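TqaA (Penicillium aethiopicum, PDB 5EGF) is a nonribosomal peptide synthetase whose C-terminal condensation-like domain, the part modelled, probably cyclises the peptide delivered on a phosphopantetheine arm. Local coordinates at residues 270-275 against 465-470; 344-349 against 477-482. The protein carries 2 engineered substitutions. All coordinates share one frame; numbering follows the deposited sequence.

Overall arrangement
Both contacts lie on the same side of the chain's centre and involve helix 456-475 or the loop that leaves it. Contact 1 packs the body of that helix on the end of strand 265-272, at the margin of the six-stranded mixed sheet; contact 2 pairs the loop that follows it with the start of helix 346-358. Along the chain their segments alternate, 270-275, 344-349, 465-470 and 477-482, so the C-terminal part ties back to two earlier regions in turn. The centres are about 17 Å apart and the nearest atoms about 7 Å, without touching. The side chains of P275 and M347 each lie about 11 Å from that of T282 of the phosphopantetheine site, ligand absent.

Contact 1: 270-275 against 465-470; sequences KGIVPP and NISAII
I272, the last residue of strand 265-272, sends its side chain between S467 and I470 of helix 456-475. Its CB faces the helix, and the two branches divide the work. CG2 comes up against the serine, 3.1 Å from S467 OG and 3.5 Å from S467 CB. The other branch starts from CG1, which sits between the backbone N and the carbonyl carbon (chi1 59°), and runs on extended (chi2 168°) toward I470. At its tip, CD1 lies 3.7 Å from I470 CG2 and 3.8 Å from the carbonyl oxygen S467 O. The two isoleucine side chains cross at about a right angle, methyl against methyl.

K270 lies two residues back, on the same face of the strand, with G271 between them. Its CG rests 3.1 Å from S467 OG, so the hydroxyl is hemmed in by carbon from two directions roughly perpendicular to each other, a tight fit with no hydrogen bond between the two segments. Beyond CG the lysine bends away, while further contacts with A463 and N464 carry it along the same helix. Past the strand end, P275 brings the edge of its ring back, with CG 3.8 Å from I470 CG2. I470 is thus met by I272 and P275 here, and by L286 and A290 of helix 283-299 as well.

The short segments, strand 270-272 and helix 465-470, run almost parallel, at 10°, their axes coming within 8.9 Å. Backbone bonds from K270 to V445 and from I272 to L443 fix the strand beside its neighbour 443-450. This is helix-on-sheet packing at an outermost strand, within the alpha/beta fold that condensation domains share with the CoA-dependent acyltransferases.

Contact 2: 344-349 against 477-482; sequences WTVMDL and PTARLL
T345 carries OG1 between its backbone N and carbonyl carbon (chi1 56°), which turns the hydroxyl back to its own helix and sets CG2 3.4 Å from T478 O across the contact. M347, a selenomethionine, leaves its backbone with CG anti to N, then bends about both CB-CG and CG-SE, bringing CE to 3.7 Å from P477 CB.

The hydroxyl caps the helix: D348 N donates to T345 OG1 over 3.0 Å, and T345 N returns a bond of 2.8 Å to D348 OD2, meeting the carboxylate from 42° above its plane. The pair is a capping box. Outside the box, the backbones of T345 and R480 form a single antiparallel bridge as a non-hydrogen-bonded pair, flanked by L481 N to W344 O, 3.1 Å, and V346 N to A479 O, 2.9 Å. A weak third bond joins M347 N to P477 O, bent to 125°. The opening N-H groups of the helix thus find acceptors in the incoming loop as well as in the box. L481 spreads its methyls, CD1 4.1 Å from V346 CG2 and CD2 against W344 CB.

The guanidinium of R480 has its partner outside the two segments, NH1 forming a salt bridge with D343 OD1. V346 and L349 pack on F473 of helix 456-475, while W344 lies against F337 and P338, just after strand 329-336, and meets H352 of helix 346-358.

Contact 1: 270-275 against 465-470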
ATOM      1  N   LYS C 270     -21.347 -18.198 -11.109  1.00 44.46           N
ATOM      2  CA  LYS C 270     -21.954 -17.849 -12.388  1.00 42.43           C
ATOM      3  C   LYS C 270     -23.167 -18.739 -12.579  1.00 45.94           C
ATOM      4  O   LYS C 270     -23.031 -19.951 -12.667  1.00 51.17           O
ATOM      5  CB  LYS C 270     -21.000 -18.099 -13.538  1.00 45.52           C
ATOM      6  CG  LYS C 270     -21.707 -18.142 -14.885  1.00 48.66           C
ATOM      7  CD  LYS C 270     -21.487 -16.848 -15.638  1.00 45.27           C
ATOM      8  CE  LYS C 270     -22.354 -16.750 -16.891  1.00 54.30           C
ATOM      9  NZ  LYS C 270     -23.229 -15.539 -16.831  1.00 53.37           N
ATOM     10  N   GLY C 271     -24.354 -18.153 -12.626  1.00 46.96           N
ATOM     11  CA  GLY C 271     -25.556 -18.927 -12.862  1.00 43.47           C
ATOM     12  C   GLY C 271     -25.914 -18.959 -14.336  1.00 49.29           C
ATOM     13  O   GLY C 271     -25.783 -17.960 -15.050  1.00 49.72           O
ATOM     14  N   ILE C 272     -26.360 -20.120 -14.802  1.00 41.53           N
ATOM     15  CA  ILE C 272     -26.839 -20.237 -16.159  1.00 40.01           C
ATOM     16  C   ILE C 272     -28.227 -20.879 -16.130  1.00 40.46           C
ATOM     17  O   ILE C 272     -28.622 -21.490 -15.133  1.00 39.99           O
ATOM     18  CB  ILE C 272     -25.887 -21.115 -17.006  1.00 41.12           C
ATOM     19  CG1 ILE C 272     -25.760 -22.514 -16.384  1.00 41.43           C
ATOM     20  CG2 ILE C 272     -24.503 -20.486 -17.118  1.00 35.92           C
ATOM     21  CD1 ILE C 272     -25.074 -23.560 -17.308  1.00 41.94           C
ATOM     22  N   VAL C 273     -28.967 -20.736 -17.222  1.00 44.05           N
ATOM     23  CA  VAL C 273     -30.253 -21.406 -17.354  1.00 44.40           C
ATOM     24  C   VAL C 273     -30.108 -22.926 -17.124  1.00 46.74           C
ATOM     25  O   VAL C 273     -29.180 -23.549 -17.643  1.00 45.87           O
ATOM     26  CB  VAL C 273     -30.838 -21.116 -18.739  1.00 45.44           C
ATOM     27  CG1 VAL C 273     -32.064 -21.977 -19.031  1.00 40.27           C
ATOM     28  CG2 VAL C 273     -31.162 -19.648 -18.840  1.00 47.48           C
ATOM     29  N   PRO C 274     -31.017 -23.526 -16.335  1.00 47.47           N
ATOM     30  CA  PRO C 274     -30.915 -24.972 -16.069  1.00 47.95           C
ATOM     31  C   PRO C 274     -30.910 -25.778 -17.375  1.00 50.79           C
ATOM     32  O   PRO C 274     -31.876 -25.697 -18.144  1.00 53.62           O
ATOM     33  CB  PRO C 274     -32.163 -25.263 -15.233  1.00 44.43           C
ATOM     34  CG  PRO C 274     -32.449 -23.968 -14.548  1.00 48.61           C
ATOM     35  CD  PRO C 274     -32.095 -22.895 -15.552  1.00 48.97           C
ATOM     36  N   PRO C 275     -29.820 -26.524 -17.640  1.00 55.63           N
ATOM     37  CA  PRO C 275     -29.580 -27.190 -18.928  1.00 54.43           C
ATOM     38  C   PRO C 275     -30.586 -28.293 -19.237  1.00 52.31           C
ATOM     39  O   PRO C 275     -31.019 -29.005 -18.319  1.00 53.81           O
ATOM     40  CB  PRO C 275     -28.195 -27.815 -18.736  1.00 56.33           C
ATOM     41  CG  PRO C 275     -27.570 -27.016 -17.662  1.00 50.26           C
ATOM     42  CD  PRO C 275     -28.688 -26.719 -16.723  1.00 49.96           C
ATOM     43  N   ASN C 465     -16.264 -19.911 -18.378  1.00 47.08           N
ATOM     44  CA  ASN C 465     -15.935 -20.876 -19.422  1.00 45.90           C
ATOM     45  C   ASN C 465     -16.646 -22.198 -19.206  1.00 47.48           C
ATOM     46  O   ASN C 465     -17.247 -22.739 -20.140  1.00 44.96           O
ATOM     47  CB  ASN C 465     -14.428 -21.100 -19.524  1.00 44.16           C
ATOM     48  CG  ASN C 465     -13.725 -19.976 -20.243  1.00 50.12           C
ATOM     49  OD1 ASN C 465     -14.349 -19.212 -20.983  1.00 54.47           O
ATOM     50  ND2 ASN C 465     -12.419 -19.866 -20.036  1.00 49.72           N
ATOM     51  N   ILE C 466     -16.588 -22.712 -17.974  1.00 41.18           N
ATOM     52  CA  ILE C 466     -17.245 -23.973 -17.674  1.00 37.91           C
ATOM     53  C   ILE C 466     -18.748 -23.823 -17.889  1.00 40.35           C
ATOM     54  O   ILE C 466     -19.390 -24.731 -18.431  1.00 39.58           O
ATOM     55  CB  ILE C 466     -16.994 -24.462 -16.217  1.00 36.29           C
ATOM     56  CG1 ILE C 466     -15.509 -24.649 -15.909  1.00 36.19           C
ATOM     57  CG2 ILE C 466     -17.739 -25.735 -15.960  1.00 38.33           C
ATOM     58  CD1 ILE C 466     -14.844 -25.681 -16.748  1.00 38.64           C
ATOM     59  N   SER C 467     -19.308 -22.691 -17.445  1.00 42.92           N
ATOM     60  CA  SER C 467     -20.719 -22.341 -17.710  1.00 41.43           C
ATOM     61  C   SER C 467     -21.105 -22.383 -19.204  1.00 44.91           C
ATOM     62  O   SER C 467     -22.077 -23.025 -19.590  1.00 47.94           O
ATOM     63  CB  SER C 467     -21.030 -20.940 -17.171  1.00 44.94           C
ATOM     64  OG  SER C 467     -21.687 -21.019 -15.927  1.00 56.84           O
ATOM     65  N   ALA C 468     -20.342 -21.672 -20.028  1.00 33.97           N
ATOM     66  CA  ALA C 468     -20.534 -21.647 -21.463  1.00 31.40           C
ATOM     67  C   ALA C 468     -20.467 -23.031 -22.108  1.00 34.89           C
ATOM     68  O   ALA C 468     -21.322 -23.394 -22.931  1.00 36.33           O
ATOM     69  CB  ALA C 468     -19.483 -20.751 -22.093  1.00 38.63           C
ATOM     70  N   ILE C 469     -19.436 -23.798 -21.775  1.00 37.93           N
ATOM     71  CA  ILE C 469     -19.304 -25.134 -22.359  1.00 35.76           C
ATOM     72  C   ILE C 469     -20.555 -25.942 -22.031  1.00 39.43           C
ATOM     73  O   ILE C 469     -21.139 -26.587 -22.903  1.00 41.72           O
ATOM     74  CB  ILE C 469     -18.060 -25.886 -21.859  1.00 32.81           C
ATOM     75  CG1 ILE C 469     -16.819 -25.019 -22.025  1.00 32.83           C
ATOM     76  CG2 ILE C 469     -17.902 -27.217 -22.636  1.00 36.82           C
ATOM     77  CD1 ILE C 469     -15.572 -25.655 -21.529  1.00 34.65           C
ATOM     78  N   ILE C 470     -20.973 -25.899 -20.771  1.00 40.53           N
ATOM     79  CA  ILE C 470     -22.146 -26.651 -20.339  1.00 40.24           C
ATOM     80  C   ILE C 470     -23.380 -26.287 -21.162  1.00 45.62           C
ATOM     81  O   ILE C 470     -23.898 -27.115 -21.925  1.00 41.11           O
ATOM     82  CB  ILE C 470     -22.404 -26.441 -18.840  1.00 40.46           C
ATOM     83  CG1 ILE C 470     -21.360 -27.190 -18.026  1.00 40.65           C
ATOM     84  CG2 ILE C 470     -23.817 -26.883 -18.430  1.00 42.26           C
ATOM     85  CD1 ILE C 470     -21.498 -26.924 -16.531  1.00 42.17           C
TER

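Contact 2: 344-349 against 477-482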
ATOM      1  N   TRP C 344     -16.100 -37.571 -32.915  1.00 52.18           N
ATOM      2  CA  TRP C 344     -17.002 -37.555 -31.763  1.00 49.83           C
ATOM      3  C   TRP C 344     -18.039 -36.423 -31.726  1.00 49.83           C
ATOM      4  O   TRP C 344     -17.764 -35.282 -32.127  1.00 53.04           O
ATOM      5  CB  TRP C 344     -16.175 -37.490 -30.492  1.00 46.47           C
ATOM      6  CG  TRP C 344     -16.073 -38.800 -29.778  1.00 45.63           C
ATOM      7  CD1 TRP C 344     -16.335 -40.046 -30.289  1.00 43.11           C
ATOM      8  CD2 TRP C 344     -15.695 -38.997 -28.407  1.00 44.91           C
ATOM      9  NE1 TRP C 344     -16.132 -41.002 -29.318  1.00 39.86           N
ATOM     10  CE2 TRP C 344     -15.737 -40.388 -28.157  1.00 43.19           C
ATOM     11  CE3 TRP C 344     -15.319 -38.133 -27.372  1.00 38.43           C
ATOM     12  CZ2 TRP C 344     -15.425 -40.928 -26.911  1.00 42.32           C
ATOM     13  CZ3 TRP C 344     -15.003 -38.668 -26.142  1.00 39.32           C
ATOM     14  CH2 TRP C 344     -15.062 -40.051 -25.917  1.00 40.41           C
ATOM     15  N   THR C 345     -19.233 -36.748 -31.238  1.00 53.87           N
ATOM     16  CA  THR C 345     -20.259 -35.741 -30.972  1.00 53.74           C
ATOM     17  C   THR C 345     -20.227 -35.384 -29.507  1.00 52.08           C
ATOM     18  O   THR C 345     -19.653 -36.115 -28.689  1.00 51.05           O
ATOM     19  CB  THR C 345     -21.690 -36.251 -31.252  1.00 54.70           C
ATOM     20  OG1 THR C 345     -21.946 -37.442 -30.491  1.00 53.83           O
ATOM     21  CG2 THR C 345     -21.897 -36.526 -32.728  1.00 52.72           C
ATOM     22  N   VAL C 346     -20.868 -34.273 -29.161  1.00 44.96           N
ATOM     23  CA  VAL C 346     -21.044 -33.962 -27.760  1.00 40.95           C
ATOM     24  C   VAL C 346     -21.560 -35.226 -27.092  1.00 38.27           C
ATOM     25  O   VAL C 346     -21.056 -35.642 -26.055  1.00 40.49           O
ATOM     26  CB  VAL C 346     -22.015 -32.774 -27.566  1.00 46.90           C
ATOM     27  CG1 VAL C 346     -22.463 -32.655 -26.136  1.00 37.31           C
ATOM     28  CG2 VAL C 346     -21.362 -31.482 -28.025  1.00 39.47           C
HETATM   29  N   MSE C 347     -22.543 -35.857 -27.718  1.00 50.57           N
HETATM   30  CA  MSE C 347     -23.200 -37.037 -27.152  1.00 51.01           C
HETATM   31  C   MSE C 347     -22.225 -38.177 -26.864  1.00 46.43           C
HETATM   32  O   MSE C 347     -22.327 -38.871 -25.844  1.00 46.24           O
HETATM   33  CB  MSE C 347     -24.289 -37.528 -28.102  1.00 52.46           C
HETATM   34  CG  MSE C 347     -25.202 -38.537 -27.455  1.00 55.47           C
HETATM   35 SE   MSE C 347     -26.316 -37.710 -26.079  0.63 67.11          SE
HETATM   36  CE  MSE C 347     -27.620 -36.858 -27.260  1.00 63.11           C
ATOM     37  N   ASP C 348     -21.279 -38.388 -27.764  1.00 45.38           N
ATOM     38  CA  ASP C 348     -20.282 -39.422 -27.511  1.00 44.56           C
ATOM     39  C   ASP C 348     -19.484 -39.071 -26.249  1.00 45.64           C
ATOM     40  O   ASP C 348     -19.291 -39.920 -25.366  1.00 45.16           O
ATOM     41  CB  ASP C 348     -19.371 -39.617 -28.724  1.00 46.41           C
ATOM     42  CG  ASP C 348     -20.150 -39.988 -29.985  1.00 50.02           C
ATOM     43  OD1 ASP C 348     -21.144 -40.723 -29.854  1.00 49.10           O
ATOM     44  OD2 ASP C 348     -19.783 -39.536 -31.095  1.00 49.99           O
ATOM     45  N   LEU C 349     -19.044 -37.816 -26.162  1.00 36.65           N
ATOM     46  CA  LEU C 349     -18.291 -37.359 -24.998  1.00 36.75           C
ATOM     47  C   LEU C 349     -19.114 -37.600 -23.754  1.00 33.43           C
ATOM     48  O   LEU C 349     -18.598 -38.050 -22.749  1.00 36.45           O
ATOM     49  CB  LEU C 349     -17.912 -35.870 -25.112  1.00 37.20           C
ATOM     50  CG  LEU C 349     -17.293 -35.181 -23.885  1.00 36.71           C
ATOM     51  CD1 LEU C 349     -16.066 -35.947 -23.348  1.00 36.27           C
ATOM     52  CD2 LEU C 349     -16.958 -33.707 -24.196  1.00 34.28           C
ATOM     53  N   PRO C 477     -26.499 -31.226 -28.406  1.00 54.56           N
ATOM     54  CA  PRO C 477     -25.829 -32.470 -27.990  1.00 54.22           C
ATOM     55  C   PRO C 477     -25.316 -33.304 -29.157  1.00 50.56           C
ATOM     56  O   PRO C 477     -24.541 -34.231 -28.944  1.00 51.55           O
ATOM     57  CB  PRO C 477     -26.939 -33.255 -27.276  1.00 54.57           C
ATOM     58  CG  PRO C 477     -28.008 -32.271 -26.991  1.00 54.60           C
ATOM     59  CD  PRO C 477     -27.933 -31.245 -28.072  1.00 54.01           C
ATOM     60  N   THR C 478     -25.747 -32.991 -30.368  1.00 51.36           N
ATOM     61  CA  THR C 478     -25.317 -33.773 -31.529  1.00 53.36           C
ATOM     62  C   THR C 478     -24.192 -33.079 -32.303  1.00 55.01           C
ATOM     63  O   THR C 478     -23.651 -33.626 -33.261  1.00 58.33           O
ATOM     64  CB  THR C 478     -26.487 -34.076 -32.493  1.00 51.40           C
ATOM     65  OG1 THR C 478     -26.834 -32.894 -33.221  1.00 53.73           O
ATOM     66  CG2 THR C 478     -27.709 -34.603 -31.736  1.00 48.08           C
ATOM     67  N   ALA C 479     -23.841 -31.872 -31.881  1.00 56.20           N
ATOM     68  CA  ALA C 479     -22.761 -31.138 -32.518  1.00 53.78           C
ATOM     69  C   ALA C 479     -21.505 -31.985 -32.538  1.00 52.51           C
ATOM     70  O   ALA C 479     -21.303 -32.823 -31.658  1.00 54.79           O
ATOM     71  CB  ALA C 479     -22.503 -29.850 -31.782  1.00 56.44           C
ATOM     72  N   ARG C 480     -20.657 -31.776 -33.538  1.00 61.46           N
ATOM     73  CA  ARG C 480     -19.344 -32.411 -33.521  1.00 64.54           C
ATOM     74  C   ARG C 480     -18.438 -31.604 -32.608  1.00 62.01           C
ATOM     75  O   ARG C 480     -18.725 -30.446 -32.317  1.00 63.16           O
ATOM     76  CB  ARG C 480     -18.738 -32.508 -34.918  1.00 63.42           C
ATOM     77  CG  ARG C 480     -19.544 -33.353 -35.885  1.00 68.66           C
ATOM     78  CD  ARG C 480     -18.669 -33.940 -36.986  1.00 73.77           C
ATOM     79  NE  ARG C 480     -17.739 -32.956 -37.547  1.00 78.64           N
ATOM     80  CZ  ARG C 480     -16.414 -33.093 -37.550  1.00 80.18           C
ATOM     81  NH1 ARG C 480     -15.850 -34.180 -37.025  1.00 77.20           N
ATOM     82  NH2 ARG C 480     -15.649 -32.147 -38.082  1.00 79.39           N
ATOM     83  N   LEU C 481     -17.355 -32.216 -32.143  1.00 57.29           N
ATOM     84  CA  LEU C 481     -16.395 -31.493 -31.326  1.00 59.09           C
ATOM     85  C   LEU C 481     -15.566 -30.558 -32.196  1.00 64.23           C
ATOM     86  O   LEU C 481     -14.359 -30.722 -32.352  1.00 59.75           O
ATOM     87  CB  LEU C 481     -15.529 -32.453 -30.525  1.00 56.83           C
ATOM     88  CG  LEU C 481     -16.010 -32.723 -29.096  1.00 51.43           C
ATOM     89  CD1 LEU C 481     -17.511 -32.541 -28.954  1.00 49.90           C
ATOM     90  CD2 LEU C 481     -15.582 -34.111 -28.634  1.00 49.70           C
ATOM     91  N   LEU C 482     -16.269 -29.597 -32.794  1.00 90.87           N
ATOM     92  CA  LEU C 482     -15.687 -28.464 -33.499  1.00 90.11           C
ATOM     93  C   LEU C 482     -16.277 -27.211 -32.853  1.00 95.52           C
ATOM     94  O   LEU C 482     -16.589 -26.215 -33.520  1.00 99.61           O
ATOM     95  CB  LEU C 482     -16.016 -28.522 -34.986  1.00 90.22           C
ATOM     96  CG  LEU C 482     -17.329 -29.220 -35.363  1.00 91.20           C
ATOM     97  CD1 LEU C 482     -18.528 -28.300 -35.179  1.00 89.86           C
ATOM     98  CD2 LEU C 482     -17.272 -29.729 -36.789  1.00 86.01           C
TER